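Local structure of phosphoacetylglucosamine mutase (Aspergillus lentulus, 5O9X) at residues Gly59-Gly63 with Val171-Asn175; Gly205-Lys209 with Asp235-Asp239; Leu49-Arg53 with Leu88-Trp92. The protein catalyses the interconversion of N-acetylglucosamine 6-phosphate and N-acetylglucosamine 1-phosphate, as a member of the alpha-D-phosphohexomutase family. The protein carries 1 engineered substitution. One frame throughout, in Å; residues are numbered along the deposited sequence.

Contact 1 (Gly59-Gly63 with Val171-Asn175); sequences GQWIG and VRCKN
Lys174 lies over the indole of Trp61 where a helix packs on the mixed sheet of domain I, an alpha/beta/alpha sandwich of the phosphohexomutase family. The short segments of strand 61-66 and helix 164-176 that meet here run almost exactly antiparallel, at 178°, with their axes 8.1 Å apart. The lysine side chain starts at the pyrrole end of the ring, where CB stands 3.8 Å from Trp61 CD1. CG only connects this atom to CD, which comes within 4.0 Å of Trp61 CD2. Two successive bends near the tip, at chi3 and chi4, then fold the chain back over the indole. This brings CE above the ring, 3.6 Å from the centroid of the six-membered ring of Trp61, a CH-pi contact on its face. NZ goes on to make a cation-pi interaction, 4.7 Å from the same centroid. Both the aliphatic tail and the charge of the lysine therefore use one face of the indole, while Glu155 and Ile157 of strand 155-161 also touch the tryptophan. The side chain of Asn175 lies beside the tryptophan backbone and the CB of Gln60. Further along the strand, Val171 sets its two methyls side by side along the backbone, CG1 3.5 Å from Trp61 O. Because Gly63 has no side chain, helix and strand can approach closely here, and Val171 CG2 settles 3.6 Å from Gly63 CA.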
loop_
_atom_site.group_PDB
_atom_site.type_symbol
_atom_site.label_atom_id
_atom_site.label_comp_id
_atom_site.label_asym_id
_atom_site.label_seq_id
_atom_site.Cartn_x
_atom_site.Cartn_y
_atom_site.Cartn_z
ATOM N N GLY A 59 3.553 -4.792 25.737
ATOM C CA GLY A 59 4.610 -5.641 25.166
ATOM C C GLY A 59 4.224 -6.402 23.903
ATOM O O GLY A 59 4.847 -7.418 23.579
ATOM N N GLN A 60 3.218 -5.912 23.175
ATOM C CA GLN A 60 2.806 -6.523 21.902
ATOM C C GLN A 60 3.895 -6.185 20.878
ATOM O O GLN A 60 4.561 -5.181 21.005
ATOM C CB GLN A 60 1.429 -6.048 21.442
ATOM C CG GLN A 60 0.245 -6.854 22.013
ATOM C CD GLN A 60 -1.090 -6.307 21.576
ATOM O OE1 GLN A 60 -1.394 -5.153 21.802
ATOM N NE2 GLN A 60 -1.893 -7.125 20.938
ATOM N N TRP A 61 4.148 -7.113 19.970
ATOM C CA TRP A 61 5.115 -6.909 18.909
ATOM C C TRP A 61 4.692 -5.721 18.047
ATOM O O TRP A 61 3.555 -5.626 17.538
ATOM C CB TRP A 61 5.252 -8.201 18.087
ATOM C CG TRP A 61 5.923 -9.261 18.880
ATOM C CD1 TRP A 61 5.330 -10.213 19.653
ATOM C CD2 TRP A 61 7.348 -9.475 18.981
ATOM N NE1 TRP A 61 6.317 -11.028 20.224
ATOM C CE2 TRP A 61 7.548 -10.598 19.837
ATOM C CE3 TRP A 61 8.473 -8.835 18.416
ATOM C CZ2 TRP A 61 8.817 -11.079 20.166
ATOM C CZ3 TRP A 61 9.753 -9.325 18.724
ATOM C CH2 TRP A 61 9.905 -10.447 19.608
ATOM N N ILE A 62 5.622 -4.793 17.909
ATOM C CA ILE A 62 5.458 -3.669 16.932
ATOM C C ILE A 62 6.436 -3.912 15.736
ATOM O O ILE A 62 7.576 -4.329 15.954
ATOM C CB ILE A 62 5.801 -2.370 17.665
ATOM C CG1 ILE A 62 4.733 -2.076 18.775
ATOM C CG2 ILE A 62 5.893 -1.143 16.722
ATOM C CD1 ILE A 62 3.291 -2.035 18.246
ATOM N N GLY A 63 6.038 -3.566 14.503
ATOM C CA GLY A 63 6.969 -3.874 13.360
ATOM C C GLY A 63 7.579 -2.557 12.892
ATOM O O GLY A 63 6.951 -1.438 13.052
ATOM N N VAL A 171 4.025 -9.516 12.080
ATOM C CA VAL A 171 3.535 -8.757 13.254
ATOM C C VAL A 171 2.169 -9.333 13.757
ATOM O O VAL A 171 2.072 -9.697 14.930
ATOM C CB VAL A 171 3.391 -7.244 12.971
ATOM C CG1 VAL A 171 2.779 -6.556 14.236
ATOM C CG2 VAL A 171 4.818 -6.647 12.657
ATOM N N ARG A 172 1.168 -9.373 12.878
ATOM C CA ARG A 172 -0.154 -9.972 13.178
ATOM C C ARG A 172 -0.000 -11.419 13.698
ATOM O O ARG A 172 -0.528 -11.754 14.785
ATOM C CB ARG A 172 -1.111 -9.864 12.019
ATOM C CG ARG A 172 -2.501 -10.261 12.420
ATOM C CD ARG A 172 -3.422 -10.038 11.274
ATOM N NE ARG A 172 -4.825 -10.284 11.609
ATOM C CZ ARG A 172 -5.833 -9.839 10.851
ATOM N NH1 ARG A 172 -5.578 -9.151 9.745
ATOM N NH2 ARG A 172 -7.096 -10.059 11.189
ATOM N N CYS A 173 0.763 -12.251 13.005
ATOM C CA CYS A 173 0.980 -13.622 13.501
ATOM C C CYS A 173 1.539 -13.681 14.912
ATOM O O CYS A 173 1.006 -14.442 15.755
ATOM C CB CYS A 173 1.908 -14.462 12.588
ATOM S SG CYS A 173 1.059 -14.830 11.047
ATOM N N LYS A 174 2.607 -12.934 15.194
ATOM C CA LYS A 174 3.231 -13.075 16.514
ATOM C C LYS A 174 2.250 -12.555 17.634
ATOM O O LYS A 174 2.307 -12.984 18.797
ATOM C CB LYS A 174 4.553 -12.316 16.590
ATOM C CG LYS A 174 5.641 -12.772 15.647
ATOM C CD LYS A 174 6.912 -12.025 15.939
ATOM C CE LYS A 174 7.607 -12.619 17.162
ATOM N NZ LYS A 174 8.035 -14.024 16.986
ATOM N N ASN A 175 1.382 -11.611 17.293
ATOM C CA ASN A 175 0.481 -11.077 18.316
ATOM C C ASN A 175 -0.797 -11.913 18.489
ATOM O O ASN A 175 -1.602 -11.614 19.361
ATOM C CB ASN A 175 0.145 -9.620 18.047
ATOM C CG ASN A 175 1.329 -8.697 18.320
ATOM O OD1 ASN A 175 1.616 -7.809 17.511
ATOM N ND2 ASN A 175 2.021 -8.910 19.411
#

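Contact 2 (Gly205-Lys209 with Asp235-Asp239); sequences GVKVK and DTGLD
Val208 holds CG1 opposite its own backbone N (chi1 169°), which carries this methyl over the turn at Gly237 and on toward Leu238. Lys207 has CG opposite its carbonyl carbon (chi1 -75°), and its long chain runs past the carbonyls of Thr236 and Asp235 before bending at chi4. The firm bond between these two loops is made by the backbone: Val208 N donates to Thr236 O at 2.8 Å, lying in the carbonyl plane with an N-H...O angle of 161°. The same oxygen also receives a CA-H...O contact from Lys207 CA at 3.3 Å. Lys207 NZ reaches Asp235 O in a weak bond of 3.5 Å. On the apolar side, Val208 CG1 meets Leu238 CD1 at 4.1 Å, and Glu436 of helix 428-442 touches both residues. The side chain of Thr236 leaves its backbone on the side away from 205-209 and closes an ST turn, its OG1 accepting from Leu238 N at 3.2 Å. Gly237 follows with a positive phi and, having no side chain, lies close against Val208, whose CB is 3.7 Å from Gly237 C. The two loops lead into strands 212-215 and 240-243, neighbours in the domain II sheet. Lys207 NZ stays 5.1 Å from Asp235 OD2, and both residues are exposed, so their opposite charges probably add only a diffuse attraction to a junction held mainly by one backbone bond and the packing of Val208 on Gly237 and Leu238.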
loop_
_atom_site.group_PDB
_atom_site.type_symbol
_atom_site.label_atom_id
_atom_site.label_comp_id
_atom_site.label_asym_id
_atom_site.label_seq_id
_atom_site.Cartn_x
_atom_site.Cartn_y
_atom_site.Cartn_z
ATOM N N GLY A 205 -12.238 -26.121 -8.626
ATOM C CA GLY A 205 -13.183 -26.341 -9.698
ATOM C C GLY A 205 -12.987 -25.461 -10.909
ATOM O O GLY A 205 -13.731 -25.614 -11.868
ATOM N N VAL A 206 -12.004 -24.539 -10.897
ATOM C CA VAL A 206 -11.783 -23.685 -12.100
ATOM C C VAL A 206 -10.296 -23.683 -12.419
ATOM O O VAL A 206 -9.496 -24.125 -11.616
ATOM C CB VAL A 206 -12.306 -22.205 -11.829
ATOM C CG1 VAL A 206 -13.793 -22.203 -11.392
ATOM C CG2 VAL A 206 -11.501 -21.527 -10.718
ATOM N N LYS A 207 -9.920 -23.102 -13.530
ATOM C CA LYS A 207 -8.520 -23.003 -13.924
ATOM C C LYS A 207 -8.265 -21.654 -14.542
ATOM O O LYS A 207 -9.131 -21.106 -15.238
ATOM C CB LYS A 207 -8.197 -24.074 -14.990
ATOM C CG LYS A 207 -8.089 -25.489 -14.373
ATOM C CD LYS A 207 -7.206 -26.392 -15.223
ATOM C CE LYS A 207 -7.433 -27.840 -14.836
ATOM N NZ LYS A 207 -6.123 -28.523 -14.592
ATOM N N VAL A 208 -7.060 -21.128 -14.291
ATOM C CA VAL A 208 -6.542 -19.963 -14.966
ATOM C C VAL A 208 -6.271 -20.313 -16.423
ATOM O O VAL A 208 -5.846 -21.411 -16.695
ATOM C CB VAL A 208 -5.195 -19.556 -14.278
ATOM C CG1 VAL A 208 -4.449 -18.520 -15.088
ATOM C CG2 VAL A 208 -5.514 -19.020 -12.880
ATOM N N LYS A 209 -6.423 -19.376 -17.330
ATOM C CA LYS A 209 -6.076 -19.619 -18.697
ATOM C C LYS A 209 -5.048 -18.538 -19.052
ATOM O O LYS A 209 -5.252 -17.335 -18.716
ATOM C CB LYS A 209 -7.400 -19.523 -19.507
ATOM C CG LYS A 209 -7.326 -19.105 -20.975
ATOM C CD LYS A 209 -7.135 -20.293 -21.946
ATOM C CE LYS A 209 -6.643 -19.848 -23.329
ATOM N NZ LYS A 209 -5.441 -18.933 -23.272
ATOM N N ASP A 235 -2.373 -27.908 -10.217
ATOM C CA ASP A 235 -3.284 -27.993 -11.383
ATOM C C ASP A 235 -4.302 -26.835 -11.391
ATOM O O ASP A 235 -5.515 -27.040 -11.491
ATOM C CB ASP A 235 -3.965 -29.370 -11.426
ATOM C CG ASP A 235 -4.462 -29.827 -10.062
ATOM O OD1 ASP A 235 -3.894 -30.792 -9.487
ATOM O OD2 ASP A 235 -5.420 -29.222 -9.561
ATOM N N THR A 236 -3.814 -25.604 -11.208
ATOM C CA THR A 236 -4.744 -24.456 -11.153
ATOM C C THR A 236 -4.675 -23.766 -12.478
ATOM O O THR A 236 -5.444 -22.823 -12.722
ATOM C CB THR A 236 -4.335 -23.393 -10.081
ATOM O OG1 THR A 236 -3.040 -22.917 -10.448
ATOM C CG2 THR A 236 -4.338 -23.935 -8.644
ATOM N N GLY A 237 -3.747 -24.177 -13.346
ATOM C CA GLY A 237 -3.550 -23.508 -14.646
ATOM C C GLY A 237 -2.652 -22.244 -14.552
ATOM O O GLY A 237 -2.283 -21.679 -15.561
ATOM N N LEU A 238 -2.307 -21.796 -13.356
ATOM C CA LEU A 238 -1.530 -20.564 -13.219
ATOM C C LEU A 238 -0.088 -20.863 -13.657
ATOM O O LEU A 238 0.581 -21.743 -13.118
ATOM C CB LEU A 238 -1.572 -20.086 -11.789
ATOM C CG LEU A 238 -0.830 -18.769 -11.533
ATOM C CD1 LEU A 238 -1.495 -17.661 -12.317
ATOM C CD2 LEU A 238 -0.913 -18.434 -10.055
ATOM N N ASP A 239 0.389 -20.056 -14.574
ATOM C CA ASP A 239 1.654 -20.153 -15.190
ATOM C C ASP A 239 2.343 -18.747 -15.089
ATOM O O ASP A 239 2.178 -17.925 -15.980
ATOM C CB ASP A 239 1.298 -20.442 -16.651
ATOM C CG ASP A 239 2.516 -20.681 -17.556
ATOM O OD1 ASP A 239 3.646 -20.867 -17.027
ATOM O OD2 ASP A 239 2.307 -20.674 -18.821
#

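Contact 3 (Leu49-Arg53 with Leu88-Trp92); sequences LATLR and LEAEW
Arg53 stretches across one face of the Trp92 indole, joining helix 40-56 to the start of helix 91-101. The ring contacts come first. Arg53 CG lies opposite the backbone N, and a bend at chi2 (64°) lays the chain along the indole. CD then sits almost exactly over the six-membered ring, 3.5 Å from the centroid of that Trp92 ring and only 1° off its normal. The guanidinium follows over the pyrrole part in a cation-pi interaction, with Arg53 CZ 4.0 Å from the centroid of the Trp92 five-membered ring. It is tilted rather than stacked flat, the two planes standing 48° apart. Arg53 NH1 and Trp92 NE1 come within 3.1 Å, but both are donors and no hydrogen bond joins them. The far edge of the indole reaches the helix backbone at Leu52 O.

Charged and polar contacts fix the end of the arginine. Its strongest partner is Asp82, which takes a salt bridge from NE and also accepts from the backbone N of Glu89, thereby tying both segments together. The salt bridge from Arg53 NH2 to Glu89 OE1 is long, at 3.7 Å. A water in the guanidinium plane bridges the same two groups, accepting from Arg53 NH1 and donating to Glu89 OE1.

Apolar packing completes the joint. Leu49 CD1 meets Trp92 CE3 at 3.7 Å, Leu49 CD2 touches Leu88 CD2 at 4.1 Å, and Leu52 CB lies 4.2 Å from Trp92 CZ3. The side chain of Leu88 is about 12 Å from the bound glucose 1,6-bisphosphate. With Tyr95 edge-to-face against Trp92, this is a buried junction between helix 40-56 and the loop that leads into helix 91-101, part of the helical layer against the sheet in the alpha/beta/alpha domain I.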
loop_
_atom_site.group_PDB
_atom_site.type_symbol
_atom_site.label_atom_id
_atom_site.label_comp_id
_atom_site.label_asym_id
_atom_site.label_seq_id
_atom_site.Cartn_x
_atom_site.Cartn_y
_atom_site.Cartn_z
ATOM N N LEU A 49 10.661 5.277 19.478
ATOM C CA LEU A 49 9.203 5.258 19.374
ATOM C C LEU A 49 8.592 3.843 19.382
ATOM O O LEU A 49 7.608 3.616 20.083
ATOM C CB LEU A 49 8.746 6.014 18.144
ATOM C CG LEU A 49 7.224 6.215 18.253
ATOM C CD1 LEU A 49 6.842 7.271 19.284
ATOM C CD2 LEU A 49 6.657 6.578 16.929
ATOM N N ALA A 50 9.183 2.917 18.606
ATOM C CA ALA A 50 8.718 1.542 18.559
ATOM C C ALA A 50 8.751 0.937 19.970
ATOM O O ALA A 50 7.858 0.173 20.311
ATOM C CB ALA A 50 9.575 0.665 17.584
ATOM N N THR A 51 9.789 1.230 20.727
ATOM C CA THR A 51 9.912 0.699 22.128
ATOM C C THR A 51 8.708 1.236 22.982
ATOM O O THR A 51 7.991 0.465 23.625
ATOM C CB THR A 51 11.230 1.128 22.808
ATOM O OG1 THR A 51 12.360 0.576 22.129
ATOM C CG2 THR A 51 11.291 0.613 24.287
ATOM N N LEU A 52 8.471 2.548 22.906
ATOM C CA LEU A 52 7.366 3.160 23.633
ATOM C C LEU A 52 6.026 2.611 23.209
ATOM O O LEU A 52 5.128 2.429 24.070
ATOM C CB LEU A 52 7.374 4.693 23.485
ATOM C CG LEU A 52 8.585 5.397 24.147
ATOM C CD1 LEU A 52 8.416 6.900 24.026
ATOM C CD2 LEU A 52 8.784 5.029 25.632
ATOM N N ARG A 53 5.865 2.335 21.908
ATOM C CA ARG A 53 4.583 1.862 21.412
ATOM C C ARG A 53 4.319 0.503 21.952
ATOM O O ARG A 53 3.198 0.209 22.405
ATOM C CB ARG A 53 4.491 1.843 19.832
ATOM C CG ARG A 53 3.138 1.390 19.281
ATOM C CD ARG A 53 2.047 2.361 19.685
ATOM N NE ARG A 53 0.786 2.082 19.034
ATOM C CZ ARG A 53 -0.391 2.458 19.479
ATOM N NH1 ARG A 53 -0.501 3.072 20.681
ATOM N NH2 ARG A 53 -1.448 2.198 18.737
ATOM N N LEU A 88 0.653 2.420 12.011
ATOM C CA LEU A 88 0.805 3.086 13.304
ATOM C C LEU A 88 -0.330 4.065 13.493
ATOM O O LEU A 88 -0.554 4.954 12.642
ATOM C CB LEU A 88 2.167 3.848 13.383
ATOM C CG LEU A 88 2.315 4.809 14.578
ATOM C CD1 LEU A 88 2.391 3.948 15.851
ATOM C CD2 LEU A 88 3.516 5.750 14.434
ATOM N N GLU A 89 -1.055 3.905 14.606
ATOM C CA GLU A 89 -2.173 4.813 14.971
ATOM C C GLU A 89 -1.848 6.308 14.682
ATOM O O GLU A 89 -0.786 6.823 15.110
ATOM C CB GLU A 89 -2.403 4.650 16.477
ATOM C CG GLU A 89 -3.606 5.394 17.043
ATOM C CD GLU A 89 -3.911 4.901 18.438
ATOM O OE1 GLU A 89 -3.279 5.386 19.402
ATOM O OE2 GLU A 89 -4.751 3.985 18.558
ATOM N N ALA A 90 -2.747 7.025 14.020
ATOM C CA ALA A 90 -2.459 8.440 13.610
ATOM C C ALA A 90 -1.896 9.417 14.683
ATOM O O ALA A 90 -1.002 10.217 14.396
ATOM C CB ALA A 90 -3.691 9.031 12.968
ATOM N N GLU A 91 -2.392 9.339 15.932
ATOM C CA GLU A 91 -1.981 10.253 17.024
ATOM C C GLU A 91 -0.463 10.108 17.341
ATOM O O GLU A 91 0.227 11.016 17.827
ATOM C CB GLU A 91 -2.896 9.941 18.232
ATOM C CG GLU A 91 -2.573 10.629 19.564
ATOM C CD GLU A 91 -3.497 11.820 19.924
ATOM O OE1 GLU A 91 -4.617 11.929 19.356
ATOM O OE2 GLU A 91 -3.108 12.652 20.796
ATOM N N TRP A 92 0.060 8.925 17.048
ATOM C CA TRP A 92 1.429 8.605 17.315
ATOM C C TRP A 92 2.382 9.094 16.230
ATOM O O TRP A 92 3.594 9.149 16.462
ATOM C CB TRP A 92 1.553 7.093 17.513
ATOM C CG TRP A 92 1.176 6.624 18.920
ATOM C CD1 TRP A 92 -0.096 6.605 19.528
ATOM C CD2 TRP A 92 2.073 6.073 19.878
ATOM N NE1 TRP A 92 0.017 6.128 20.840
ATOM C CE2 TRP A 92 1.313 5.768 21.064
ATOM C CE3 TRP A 92 3.452 5.830 19.879
ATOM C CZ2 TRP A 92 1.900 5.182 22.198
ATOM C CZ3 TRP A 92 4.025 5.255 21.012
ATOM C CH2 TRP A 92 3.247 4.954 22.155
HETATM O O HOH W 1 -3.152 3.876 21.839
#

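In the fold
From the N terminus, helix 40-56 leads through a short turn into strand 61-66, so the first segments of contacts 3 and 1 are near neighbours in the chain. Contact 3 closes first, around a loop that includes strands 61-66 and 75-81; contact 1 closes only at helix 164-176, and the two therefore cross. They also touch, Ile62 CD1 lying 3.6 Å from Arg53 CG, so the strand links the two packings within domain I. Contact 2 opens later and closes a loop holding strand 212-215 and helix 221-231, joining the connections that lead into strands 212-215 and 240-243 of domain II. Its centre is about 35 Å from that of contact 1 and 43 Å from that of contact 3.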